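Local coordinates for protein serine--tRNA ligase, cytoplasmic (Candida albicans, PDB 3QO7) that catalyses the ATP-dependent activation of serine to seryl-adenylate and its transfer to the acceptor end of tRNA(Ser), at residues Y274-R279 and A297-E302; W290-V295 and R410-I415; E325-L330 and T404-E409. All coordinates share one frame; numbering follows the deposited sequence.

Contact 1: residues Y274-R279 and A297-E302; sequences YSSCFR and AFEKIE. With ATP (adenosine-5'-triphosphate), chain B.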
loop_
_atom_site.group_PDB
_atom_site.type_symbol
_atom_site.label_atom_id
_atom_site.label_comp_id
_atom_site.label_asym_id
_atom_site.label_seq_id
_atom_site.Cartn_x
_atom_site.Cartn_y
_atom_site.Cartn_z
ATOM N N TYR A 274 6.955 10.887 2.050
ATOM C CA TYR A 274 7.343 9.506 1.820
ATOM C C TYR A 274 6.105 8.650 1.784
ATOM O O TYR A 274 5.286 8.729 2.707
ATOM C CB TYR A 274 8.275 8.950 2.924
ATOM C CG TYR A 274 8.295 7.435 2.899
ATOM C CD1 TYR A 274 8.698 6.746 1.741
ATOM C CD2 TYR A 274 7.864 6.687 3.984
ATOM C CE1 TYR A 274 8.702 5.348 1.675
ATOM C CE2 TYR A 274 7.853 5.267 3.933
ATOM C CZ TYR A 274 8.279 4.610 2.774
ATOM O OH TYR A 274 8.286 3.226 2.705
ATOM N N SER A 275 5.969 7.823 0.751
ATOM C CA SER A 275 4.907 6.822 0.747
ATOM C C SER A 275 5.192 5.765 -0.299
ATOM O O SER A 275 6.128 5.916 -1.060
ATOM C CB SER A 275 3.569 7.467 0.429
ATOM O OG SER A 275 3.481 7.757 -0.944
ATOM N N SER A 276 4.396 4.700 -0.335
ATOM C CA SER A 276 4.344 3.878 -1.537
ATOM C C SER A 276 3.372 4.514 -2.545
ATOM O O SER A 276 2.575 5.385 -2.193
ATOM C CB SER A 276 3.959 2.434 -1.212
ATOM O OG SER A 276 4.901 1.894 -0.305
ATOM N N CYS A 277 3.462 4.081 -3.795
ATOM C CA CYS A 277 2.766 4.707 -4.902
ATOM C C CYS A 277 2.306 3.560 -5.748
ATOM O O CYS A 277 3.033 2.571 -5.881
ATOM C CB CYS A 277 3.720 5.577 -5.736
ATOM S SG CYS A 277 4.587 6.850 -4.793
ATOM N N PHE A 278 1.113 3.693 -6.322
ATOM C CA PHE A 278 0.483 2.599 -7.046
ATOM C C PHE A 278 0.007 3.099 -8.387
ATOM O O PHE A 278 -0.676 4.131 -8.483
ATOM C CB PHE A 278 -0.643 1.957 -6.216
ATOM C CG PHE A 278 -0.164 1.437 -4.886
ATOM C CD1 PHE A 278 0.233 0.116 -4.742
ATOM C CD2 PHE A 278 -0.038 2.296 -3.793
ATOM C CE1 PHE A 278 0.727 -0.354 -3.514
ATOM C CE2 PHE A 278 0.459 1.849 -2.586
ATOM C CZ PHE A 278 0.841 0.510 -2.438
ATOM N N ARG A 279 0.401 2.378 -9.433
ATOM C CA ARG A 279 0.041 2.776 -10.784
ATOM C C ARG A 279 -0.506 1.619 -11.598
ATOM O O ARG A 279 0.173 0.609 -11.768
ATOM C CB ARG A 279 1.246 3.402 -11.460
ATOM C CG ARG A 279 1.708 4.665 -10.762
ATOM C CD ARG A 279 2.287 5.674 -11.741
ATOM N NE ARG A 279 2.863 6.811 -11.033
ATOM C CZ ARG A 279 3.710 7.678 -11.583
ATOM N NH1 ARG A 279 4.077 7.533 -12.858
ATOM N NH2 ARG A 279 4.191 8.683 -10.846
ATOM N N ALA A 297 3.883 -0.840 -8.123
ATOM C CA ALA A 297 4.033 -0.365 -6.751
ATOM C C ALA A 297 5.505 -0.047 -6.464
ATOM O O ALA A 297 6.428 -0.781 -6.889
ATOM C CB ALA A 297 3.534 -1.408 -5.798
ATOM N N PHE A 298 5.733 1.053 -5.759
ATOM C CA PHE A 298 7.109 1.475 -5.474
ATOM C C PHE A 298 7.098 2.609 -4.464
ATOM O O PHE A 298 6.041 3.179 -4.164
ATOM C CB PHE A 298 7.830 1.913 -6.759
ATOM C CG PHE A 298 7.129 3.047 -7.485
ATOM C CD1 PHE A 298 7.417 4.387 -7.175
ATOM C CD2 PHE A 298 6.156 2.784 -8.436
ATOM C CE1 PHE A 298 6.765 5.442 -7.828
ATOM C CE2 PHE A 298 5.487 3.831 -9.073
ATOM C CZ PHE A 298 5.797 5.166 -8.769
ATOM N N GLU A 299 8.268 2.943 -3.937
ATOM C CA GLU A 299 8.338 4.008 -2.950
ATOM C C GLU A 299 8.914 5.292 -3.535
ATOM O O GLU A 299 9.729 5.268 -4.476
ATOM C CB GLU A 299 9.105 3.556 -1.714
ATOM C CG GLU A 299 8.361 2.474 -0.912
ATOM C CD GLU A 299 8.342 1.151 -1.653
ATOM O OE1 GLU A 299 9.466 0.658 -1.958
ATOM O OE2 GLU A 299 7.219 0.634 -1.953
ATOM N N LYS A 300 8.473 6.419 -2.993
ATOM C CA LYS A 300 8.915 7.708 -3.496
ATOM C C LYS A 300 9.093 8.681 -2.337
ATOM O O LYS A 300 8.191 8.847 -1.522
ATOM C CB LYS A 300 7.901 8.232 -4.524
ATOM C CG LYS A 300 8.326 9.442 -5.324
ATOM C CD LYS A 300 7.158 10.008 -6.151
ATOM C CE LYS A 300 7.075 9.391 -7.548
ATOM N NZ LYS A 300 6.115 10.138 -8.439
ATOM N N ILE A 301 10.285 9.263 -2.230
ATOM C CA ILE A 301 10.469 10.478 -1.454
ATOM C C ILE A 301 10.169 11.665 -2.364
ATOM O O ILE A 301 10.814 11.854 -3.398
ATOM C CB ILE A 301 11.885 10.626 -0.925
ATOM C CG1 ILE A 301 12.262 9.407 -0.091
ATOM C CG2 ILE A 301 12.014 11.938 -0.123
ATOM C CD1 ILE A 301 11.335 9.206 1.064
ATOM N N GLU A 302 9.182 12.458 -1.972
ATOM C CA GLU A 302 8.673 13.538 -2.794
ATOM C C GLU A 302 8.903 14.913 -2.124
ATOM O O GLU A 302 8.667 15.057 -0.948
ATOM C CB GLU A 302 7.189 13.298 -2.996
ATOM C CG GLU A 302 6.522 14.324 -3.864
ATOM C CD GLU A 302 6.714 14.070 -5.342
ATOM O OE1 GLU A 302 7.425 13.094 -5.701
ATOM O OE2 GLU A 302 6.139 14.850 -6.147
HETATM P PG ATP B . 6.585 11.660 -16.770
HETATM O O1G ATP B . 5.290 12.138 -17.385
HETATM O O2G ATP B . 6.532 10.240 -16.243
HETATM O O3G ATP B . 7.798 11.968 -17.616
HETATM P PB ATP B . 5.613 12.772 -14.385
HETATM O O1B ATP B . 4.400 11.994 -14.843
HETATM O O2B ATP B . 5.481 14.225 -14.014
HETATM O O3B ATP B . 6.800 12.568 -15.443
HETATM P PA ATP B . 5.518 10.975 -12.218
HETATM O O1A ATP B . 4.548 10.189 -13.087
HETATM O O2A ATP B . 5.047 11.714 -10.984
HETATM O O3A ATP B . 6.284 12.056 -13.125
HETATM O "O5'" ATP B . 6.876 10.149 -11.955
HETATM C "C5'" ATP B . 8.021 10.901 -11.547
HETATM C "C4'" ATP B . 9.062 9.920 -11.065
HETATM O "O4'" ATP B . 8.419 8.760 -10.515
HETATM C "C3'" ATP B . 9.826 9.435 -12.257
HETATM O "O3'" ATP B . 11.012 10.223 -12.374
HETATM C "C2'" ATP B . 10.098 7.971 -11.972
HETATM O "O2'" ATP B . 11.391 7.859 -11.370
HETATM C "C1'" ATP B . 9.045 7.553 -10.956
HETATM N N9 ATP B . 8.052 6.623 -11.573
HETATM C C8 ATP B . 6.994 6.999 -12.317
HETATM N N7 ATP B . 6.279 5.919 -12.736
HETATM C C5 ATP B . 6.884 4.813 -12.260
HETATM C C6 ATP B . 6.645 3.350 -12.331
HETATM N N6 ATP B . 5.580 2.859 -13.017
HETATM N N1 ATP B . 7.505 2.529 -11.693
HETATM C C2 ATP B . 8.554 3.006 -11.004
HETATM N N3 ATP B . 8.825 4.325 -10.895
HETATM C C4 ATP B . 8.049 5.274 -11.491
HETATM O O HOH W 1 5.556 9.204 -2.199
#

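Contact 2: residues W290-V295 and R410-I415; sequences WGIFRV and RTICCI. With ATP (adenosine-5'-triphosphate), chain B.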
loop_
_atom_site.group_PDB
_atom_site.type_symbol
_atom_site.label_atom_id
_atom_site.label_comp_id
_atom_site.label_asym_id
_atom_site.label_seq_id
_atom_site.Cartn_x
_atom_site.Cartn_y
_atom_site.Cartn_z
ATOM N N TRP A 290 11.683 -5.994 -18.216
ATOM C CA TRP A 290 11.920 -6.722 -16.972
ATOM C C TRP A 290 12.627 -5.815 -15.948
ATOM O O TRP A 290 13.209 -4.794 -16.324
ATOM C CB TRP A 290 12.731 -7.992 -17.249
ATOM N N GLY A 291 12.562 -6.168 -14.661
ATOM C CA GLY A 291 13.159 -5.342 -13.629
ATOM C C GLY A 291 12.176 -4.471 -12.834
ATOM O O GLY A 291 10.953 -4.604 -12.957
ATOM N N ILE A 292 12.728 -3.578 -12.011
ATOM C CA ILE A 292 11.946 -2.739 -11.119
ATOM C C ILE A 292 11.978 -1.262 -11.536
ATOM O O ILE A 292 11.826 -0.358 -10.714
ATOM C CB ILE A 292 12.389 -2.876 -9.624
ATOM C CG1 ILE A 292 13.829 -2.403 -9.399
ATOM C CG2 ILE A 292 12.194 -4.309 -9.082
ATOM C CD1 ILE A 292 14.264 -2.600 -7.896
ATOM N N PHE A 293 12.176 -1.032 -12.825
ATOM C CA PHE A 293 12.208 0.304 -13.359
ATOM C C PHE A 293 10.817 0.893 -13.584
ATOM O O PHE A 293 10.574 2.048 -13.280
ATOM C CB PHE A 293 12.983 0.319 -14.680
ATOM C CG PHE A 293 13.106 1.673 -15.265
ATOM C CD1 PHE A 293 14.148 2.501 -14.896
ATOM C CD2 PHE A 293 12.145 2.151 -16.124
ATOM C CE1 PHE A 293 14.254 3.778 -15.408
ATOM C CE2 PHE A 293 12.244 3.425 -16.648
ATOM C CZ PHE A 293 13.303 4.243 -16.290
ATOM N N ARG A 294 9.922 0.111 -14.166
ATOM C CA ARG A 294 8.555 0.544 -14.422
ATOM C C ARG A 294 7.691 -0.572 -13.852
ATOM O O ARG A 294 7.591 -1.643 -14.439
ATOM C CB ARG A 294 8.339 0.739 -15.939
ATOM C CG ARG A 294 7.079 1.568 -16.402
ATOM C CD ARG A 294 7.096 3.056 -15.962
ATOM N NE ARG A 294 7.500 3.998 -17.020
ATOM C CZ ARG A 294 7.517 5.332 -16.893
ATOM N NH1 ARG A 294 7.904 6.101 -17.909
ATOM N NH2 ARG A 294 7.145 5.909 -15.752
ATOM N N VAL A 295 7.131 -0.340 -12.668
ATOM C CA VAL A 295 6.361 -1.360 -11.945
ATOM C C VAL A 295 5.064 -0.758 -11.391
ATOM O O VAL A 295 4.851 0.451 -11.501
ATOM C CB VAL A 295 7.202 -2.017 -10.804
ATOM C CG1 VAL A 295 8.288 -2.927 -11.380
ATOM C CG2 VAL A 295 7.822 -0.948 -9.904
ATOM N N ARG A 410 13.426 2.802 -8.922
ATOM C CA ARG A 410 13.994 3.287 -10.174
ATOM C C ARG A 410 15.405 3.858 -9.940
ATOM O O ARG A 410 16.338 3.567 -10.694
ATOM C CB ARG A 410 13.057 4.284 -10.835
ATOM C CG ARG A 410 13.577 4.794 -12.126
ATOM C CD ARG A 410 12.586 5.722 -12.807
ATOM N NE ARG A 410 11.380 5.019 -13.202
ATOM C CZ ARG A 410 10.566 5.437 -14.164
ATOM N NH1 ARG A 410 10.836 6.558 -14.817
ATOM N NH2 ARG A 410 9.480 4.734 -14.468
ATOM N N THR A 411 15.588 4.598 -8.848
ATOM C CA THR A 411 16.922 5.061 -8.496
ATOM C C THR A 411 17.915 3.920 -8.274
ATOM O O THR A 411 19.097 4.026 -8.631
ATOM C CB THR A 411 16.867 5.979 -7.278
ATOM O OG1 THR A 411 16.069 7.138 -7.615
ATOM C CG2 THR A 411 18.295 6.394 -6.852
ATOM N N ILE A 412 17.437 2.827 -7.691
ATOM C CA ILE A 412 18.252 1.625 -7.564
ATOM C C ILE A 412 18.729 1.133 -8.928
ATOM O O ILE A 412 19.908 0.825 -9.098
ATOM C CB ILE A 412 17.488 0.497 -6.823
ATOM C CG1 ILE A 412 17.249 0.924 -5.381
ATOM C CG2 ILE A 412 18.255 -0.837 -6.891
ATOM C CD1 ILE A 412 16.550 -0.110 -4.547
ATOM N N CYS A 413 17.818 1.077 -9.903
ATOM C CA CYS A 413 18.188 0.636 -11.244
ATOM C C CYS A 413 19.339 1.451 -11.792
ATOM O O CYS A 413 20.288 0.913 -12.343
ATOM C CB CYS A 413 17.005 0.742 -12.194
ATOM S SG CYS A 413 15.619 -0.358 -11.753
ATOM N N CYS A 414 19.256 2.761 -11.649
ATOM C CA CYS A 414 20.302 3.616 -12.179
ATOM C C CYS A 414 21.621 3.315 -11.473
ATOM O O CYS A 414 22.662 3.183 -12.104
ATOM C CB CYS A 414 19.910 5.066 -12.011
ATOM S SG CYS A 414 21.063 6.219 -12.714
ATOM N N ILE A 415 21.560 3.178 -10.157
ATOM C CA ILE A 415 22.707 2.770 -9.360
ATOM C C ILE A 415 23.308 1.440 -9.799
ATOM O O ILE A 415 24.532 1.298 -9.871
ATOM C CB ILE A 415 22.302 2.656 -7.881
ATOM C CG1 ILE A 415 22.010 4.038 -7.320
ATOM C CG2 ILE A 415 23.371 1.948 -7.056
ATOM C CD1 ILE A 415 21.720 3.994 -5.883
HETATM P PG ATP B . 6.585 11.660 -16.770
HETATM O O1G ATP B . 5.290 12.138 -17.385
HETATM O O2G ATP B . 6.532 10.240 -16.243
HETATM O O3G ATP B . 7.798 11.968 -17.616
HETATM P PB ATP B . 5.613 12.772 -14.385
HETATM O O1B ATP B . 4.400 11.994 -14.843
HETATM O O2B ATP B . 5.481 14.225 -14.014
HETATM O O3B ATP B . 6.800 12.568 -15.443
HETATM P PA ATP B . 5.518 10.975 -12.218
HETATM O O1A ATP B . 4.548 10.189 -13.087
HETATM O O2A ATP B . 5.047 11.714 -10.984
HETATM O O3A ATP B . 6.284 12.056 -13.125
HETATM O "O5'" ATP B . 6.876 10.149 -11.955
HETATM C "C5'" ATP B . 8.021 10.901 -11.547
HETATM C "C4'" ATP B . 9.062 9.920 -11.065
HETATM O "O4'" ATP B . 8.419 8.760 -10.515
HETATM C "C3'" ATP B . 9.826 9.435 -12.257
HETATM O "O3'" ATP B . 11.012 10.223 -12.374
HETATM C "C2'" ATP B . 10.098 7.971 -11.972
HETATM O "O2'" ATP B . 11.391 7.859 -11.370
HETATM C "C1'" ATP B . 9.045 7.553 -10.956
HETATM N N9 ATP B . 8.052 6.623 -11.573
HETATM C C8 ATP B . 6.994 6.999 -12.317
HETATM N N7 ATP B . 6.279 5.919 -12.736
HETATM C C5 ATP B . 6.884 4.813 -12.260
HETATM C C6 ATP B . 6.645 3.350 -12.331
HETATM N N6 ATP B . 5.580 2.859 -13.017
HETATM N N1 ATP B . 7.505 2.529 -11.693
HETATM C C2 ATP B . 8.554 3.006 -11.004
HETATM N N3 ATP B . 8.825 4.325 -10.895
HETATM C C4 ATP B . 8.049 5.274 -11.491
#

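Contact 3: residues E325-L330 and T404-E409; sequences EFYQSL and TLSATE. With ATP (adenosine-5'-triphosphate), chain B.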
loop_
_atom_site.group_PDB
_atom_site.type_symbol
_atom_site.label_atom_id
_atom_site.label_comp_id
_atom_site.label_asym_id
_atom_site.label_seq_id
_atom_site.Cartn_x
_atom_site.Cartn_y
_atom_site.Cartn_z
ATOM N N GLU A 325 21.423 18.084 -6.489
ATOM C CA GLU A 325 22.458 17.922 -5.476
ATOM C C GLU A 325 22.430 16.473 -4.979
ATOM O O GLU A 325 23.474 15.830 -4.762
ATOM C CB GLU A 325 22.287 18.921 -4.337
ATOM C CG GLU A 325 23.198 18.658 -3.150
ATOM C CD GLU A 325 22.995 19.642 -1.995
ATOM O OE1 GLU A 325 22.236 20.621 -2.167
ATOM O OE2 GLU A 325 23.610 19.435 -0.921
ATOM N N PHE A 326 21.215 15.951 -4.848
ATOM C CA PHE A 326 21.004 14.568 -4.450
ATOM C C PHE A 326 21.619 13.511 -5.411
ATOM O O PHE A 326 22.298 12.574 -4.968
ATOM C CB PHE A 326 19.504 14.347 -4.283
ATOM C CG PHE A 326 19.142 12.972 -3.821
ATOM C CD1 PHE A 326 19.058 12.685 -2.465
ATOM C CD2 PHE A 326 18.881 11.963 -4.735
ATOM C CE1 PHE A 326 18.718 11.407 -2.026
ATOM C CE2 PHE A 326 18.527 10.691 -4.298
ATOM C CZ PHE A 326 18.456 10.421 -2.923
ATOM N N TYR A 327 21.373 13.649 -6.714
ATOM C CA TYR A 327 21.937 12.695 -7.672
ATOM C C TYR A 327 23.447 12.870 -7.814
ATOM O O TYR A 327 24.164 11.897 -8.044
ATOM C CB TYR A 327 21.174 12.686 -9.004
ATOM C CG TYR A 327 19.832 12.053 -8.774
ATOM C CD1 TYR A 327 19.698 10.669 -8.705
ATOM C CD2 TYR A 327 18.719 12.831 -8.499
ATOM C CE1 TYR A 327 18.482 10.084 -8.425
ATOM C CE2 TYR A 327 17.507 12.261 -8.195
ATOM C CZ TYR A 327 17.392 10.892 -8.170
ATOM O OH TYR A 327 16.172 10.334 -7.877
ATOM N N GLN A 328 23.926 14.091 -7.585
ATOM C CA GLN A 328 25.359 14.335 -7.608
ATOM C C GLN A 328 25.972 13.531 -6.474
ATOM O O GLN A 328 26.991 12.839 -6.665
ATOM C CB GLN A 328 25.698 15.826 -7.472
ATOM C CG GLN A 328 25.273 16.659 -8.681
ATOM C CD GLN A 328 25.799 18.098 -8.671
ATOM O OE1 GLN A 328 25.414 18.915 -9.513
ATOM N NE2 GLN A 328 26.684 18.403 -7.728
ATOM N N SER A 329 25.332 13.597 -5.305
ATOM C CA SER A 329 25.870 12.920 -4.139
ATOM C C SER A 329 25.944 11.401 -4.380
ATOM O O SER A 329 26.827 10.743 -3.843
ATOM C CB SER A 329 25.051 13.240 -2.878
ATOM O OG SER A 329 23.807 12.566 -2.911
ATOM N N LEU A 330 25.024 10.851 -5.176
ATOM C CA LEU A 330 25.081 9.428 -5.526
ATOM C C LEU A 330 25.990 9.176 -6.738
ATOM O O LEU A 330 26.179 8.047 -7.168
ATOM C CB LEU A 330 23.686 8.887 -5.822
ATOM C CG LEU A 330 22.695 8.857 -4.660
ATOM C CD1 LEU A 330 21.236 8.838 -5.152
ATOM C CD2 LEU A 330 22.995 7.667 -3.748
ATOM N N THR A 404 9.875 15.122 -7.463
ATOM C CA THR A 404 10.382 13.864 -6.914
ATOM C C THR A 404 11.763 14.097 -6.300
ATOM O O THR A 404 12.590 14.800 -6.896
ATOM C CB THR A 404 10.517 12.769 -8.012
ATOM O OG1 THR A 404 9.258 12.593 -8.688
ATOM C CG2 THR A 404 10.947 11.449 -7.373
ATOM N N LEU A 405 12.039 13.557 -5.111
ATOM C CA LEU A 405 13.453 13.499 -4.742
ATOM C C LEU A 405 13.978 12.199 -5.277
ATOM O O LEU A 405 14.985 12.176 -5.953
ATOM C CB LEU A 405 13.749 13.615 -3.244
ATOM C CG LEU A 405 15.284 13.667 -3.014
ATOM C CD1 LEU A 405 15.931 15.058 -3.236
ATOM C CD2 LEU A 405 15.646 13.158 -1.639
ATOM N N SER A 406 13.279 11.104 -4.998
ATOM C CA SER A 406 13.746 9.804 -5.463
ATOM C C SER A 406 12.616 8.814 -5.517
ATOM O O SER A 406 11.964 8.575 -4.512
ATOM C CB SER A 406 14.827 9.246 -4.525
ATOM O OG SER A 406 15.197 7.935 -4.919
ATOM N N ALA A 407 12.380 8.250 -6.690
ATOM C CA ALA A 407 11.582 7.049 -6.801
ATOM C C ALA A 407 12.605 5.944 -6.558
ATOM O O ALA A 407 13.500 5.712 -7.384
ATOM C CB ALA A 407 10.994 6.947 -8.195
ATOM N N THR A 408 12.503 5.278 -5.415
ATOM C CA THR A 408 13.631 4.495 -4.925
ATOM C C THR A 408 14.001 3.242 -5.739
ATOM O O THR A 408 15.187 2.973 -5.966
ATOM C CB THR A 408 13.472 4.186 -3.443
ATOM O OG1 THR A 408 12.304 3.379 -3.240
ATOM C CG2 THR A 408 13.345 5.504 -2.655
ATOM N N GLU A 409 13.008 2.490 -6.204
ATOM C CA GLU A 409 13.301 1.312 -7.019
ATOM C C GLU A 409 13.949 1.742 -8.327
ATOM O O GLU A 409 14.920 1.137 -8.789
ATOM C CB GLU A 409 12.041 0.475 -7.272
ATOM C CG GLU A 409 11.659 -0.454 -6.090
ATOM C CD GLU A 409 10.822 0.221 -4.984
ATOM O OE1 GLU A 409 10.573 1.442 -5.063
ATOM O OE2 GLU A 409 10.393 -0.481 -4.043
HETATM P PG ATP B . 6.585 11.660 -16.770
HETATM O O1G ATP B . 5.290 12.138 -17.385
HETATM O O2G ATP B . 6.532 10.240 -16.243
HETATM O O3G ATP B . 7.798 11.968 -17.616
HETATM P PB ATP B . 5.613 12.772 -14.385
HETATM O O1B ATP B . 4.400 11.994 -14.843
HETATM O O2B ATP B . 5.481 14.225 -14.014
HETATM O O3B ATP B . 6.800 12.568 -15.443
HETATM P PA ATP B . 5.518 10.975 -12.218
HETATM O O1A ATP B . 4.548 10.189 -13.087
HETATM O O2A ATP B . 5.047 11.714 -10.984
HETATM O O3A ATP B . 6.284 12.056 -13.125
HETATM O "O5'" ATP B . 6.876 10.149 -11.955
HETATM C "C5'" ATP B . 8.021 10.901 -11.547
HETATM C "C4'" ATP B . 9.062 9.920 -11.065
HETATM O "O4'" ATP B . 8.419 8.760 -10.515
HETATM C "C3'" ATP B . 9.826 9.435 -12.257
HETATM O "O3'" ATP B . 11.012 10.223 -12.374
HETATM C "C2'" ATP B . 10.098 7.971 -11.972
HETATM O "O2'" ATP B . 11.391 7.859 -11.370
HETATM C "C1'" ATP B . 9.045 7.553 -10.956
HETATM N N9 ATP B . 8.052 6.623 -11.573
HETATM C C8 ATP B . 6.994 6.999 -12.317
HETATM N N7 ATP B . 6.279 5.919 -12.736
HETATM C C5 ATP B . 6.884 4.813 -12.260
HETATM C C6 ATP B . 6.645 3.350 -12.331
HETATM N N6 ATP B . 5.580 2.859 -13.017
HETATM N N1 ATP B . 7.505 2.529 -11.693
HETATM C C2 ATP B . 8.554 3.006 -11.004
HETATM N N3 ATP B . 8.825 4.325 -10.895
HETATM C C4 ATP B . 8.049 5.274 -11.491
HETATM O O HOH W 2 14.101 8.896 -8.714
#

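Contact 1: residues Y274-R279 and A297-E302
Cys277 and the adenine of ATP take opposite faces of the Phe298 ring, a thin slab wedged between a neighbouring strand and the nucleotide. Cys277 CB lies 3.9 Å from the Phe298 ring centroid, offset toward the rim, and SG beyond it makes an oblique sulfur-aromatic contact. A small cysteine suits this place, since its SG lies against the aliphatic start of Lys300, 3.6 Å from Lys300 CB. With CG between the backbone N and the carbonyl carbon (chi1 58°), Phe298 offers its other face to the base, and Phe298 CE2 comes within 3.5 Å of ATP C6. Lys300 runs past the edge of this ring and bends at chi3 to put NZ 3.2 Å from ATP O2A. Arg279 crosses obliquely at the rim near Phe298 CZ, its guanidinium 71° from the ring plane; NH1 lies close to ATP O1A, but this poorly ordered group is too near the phosphorus for its bonding to be trusted. Both basic ends come near the alpha-phosphate; Arg279 is probably the conserved motif 2 arginine of class II synthetases, on the hairpin formed by these two strands.

On the face carrying Tyr274, Ser276 and Phe278 the bumps differ: the edge of the Tyr274 ring meets Glu299 CB, while Ile301 CD1 sits 3.6 Å from Tyr274 CB; the short Ser276 leaves room for the bent Glu299 chain, whose OE1 is bonded to Asn188. The small Ala297 methyl fits against the Phe278 ring, 3.8 Å from Phe278 CE1. Antiparallel backbone pairing holds this register, notably Lys300 N to Ser275 O at 3.1 Å.

Helix 183-201 covers Tyr274, Glu299 and Ile301, the second subunit brings Gln189 against Tyr274 and Val211 against Phe278, and strands 205-208 and 399-407 flank the pair within the sheet.

Contact 2: residues W290-V295 and R410-I415
The guanidinium of Arg410 lies flat on the Phe293 ring, planes 11° apart and Arg410 CZ 4.0 Å from the ring centroid, a cation-pi stack. ATP C2' of the ribose lies over the opposite face of the guanidinium, toward its rim, and Arg294 comes up at its edge. Arginine suits the place because a flat charged group can be sandwiched and still donate from its rim: NE makes a bent bond (137°) to Phe293 O at 3.1 Å, the oxygen tilted from the guanidinium plane, NH2 adds a weak bond to the same oxygen, and NH1 is held by the carbonyl of Glu366. The bend at chi3 (-65°) turns the end of an otherwise extended chain onto the ring. Arg294, poorly ordered, points an edge at the adenine, its NH2 3.1 Å from ATP N7. Farther back, Ile292 CG1 rests 3.6 Å from Cys413 SG, an apolar contact. Val295 reads the base through its backbone: N donates almost straight to ATP N1 at 3.1 Å, and its O accepts from ATP N6. A motif 2 loop gripping adenine beside an arginine at the start of the motif 3 helix is the ATP site of class II synthetases.

Contact 3: residues E325-L330 and T404-E409
Helix 312-329 packs through Phe326 and Tyr327 on the bulged end of strand 399-407, just where that strand gives way to helix 408-419. Leu405 lies over a face of the Phe326 ring: Leu405 CD2 is 3.9 Å from the ring centroid, a CH-pi contact, and Leu405 CD1 reaches 3.8 Å from Phe326 CB. The two side chains cross at about a right angle, the branched leucine spreading its methyls over the flat phenyl. CB of Phe326 points toward the strand, CG anti to the backbone N (chi1 -178°) carries the ring under Leu405, and Phe198 and Tyr194 of helix 183-201 meet the same ring.

Leu405 and Ser406 both face Ile301, the mark of a classic beta bulge; here Leu405 meets the helix with its methyls, and the short Ser406 puts its CB 4.0 Å from Phe326 CE2. Strand followed by helix is the motif 3 unit of class II synthetases, and Ala407 holds the N-cap position between them.

Tyr327 works at this junction through its hydroxyl, which lies 2.9 Å from Leu405 O. Water 2, 2.7 Å from Tyr327 OH, accepts from Ala407 N, and Thr411 bonds to the same hydroxyl as well as to Ser406 OG; a tyrosine is long enough to reach from the helix to this buried polar cluster. One face of its ring is covered by Phe326 CD2. Within the helix end, Ser329 OG and Leu330 N both donate to Phe326 O from one face of its plane.

On the ATP side of the junction, Ala407 presents a methyl small enough to lie 3.3 Å from ATP O2', and Thr404, probably a serine-binding residue, brings its OG1 to 3.5 Å from ATP C5'.

All three contacts belong to the class II catalytic core and touch the same ATP, their centres about 13 to 14 Å apart. Contacts 1 and 3 share one sheet, since strands 297-307 and 399-407 are neighbours in it: Ile301 of contact 1 pairs by its backbone with Leu405 and Ser406 of contact 3. Contacts 2 and 3 share helix 408-419, whose first turn belongs to both. Along the chain, the segments of contacts 1 and 2 alternate, whereas contact 3 follows contact 1 and is nested within the loop closed by contact 2. Sequence-distant motif 2 and motif 3 elements thereby converge on one nucleotide.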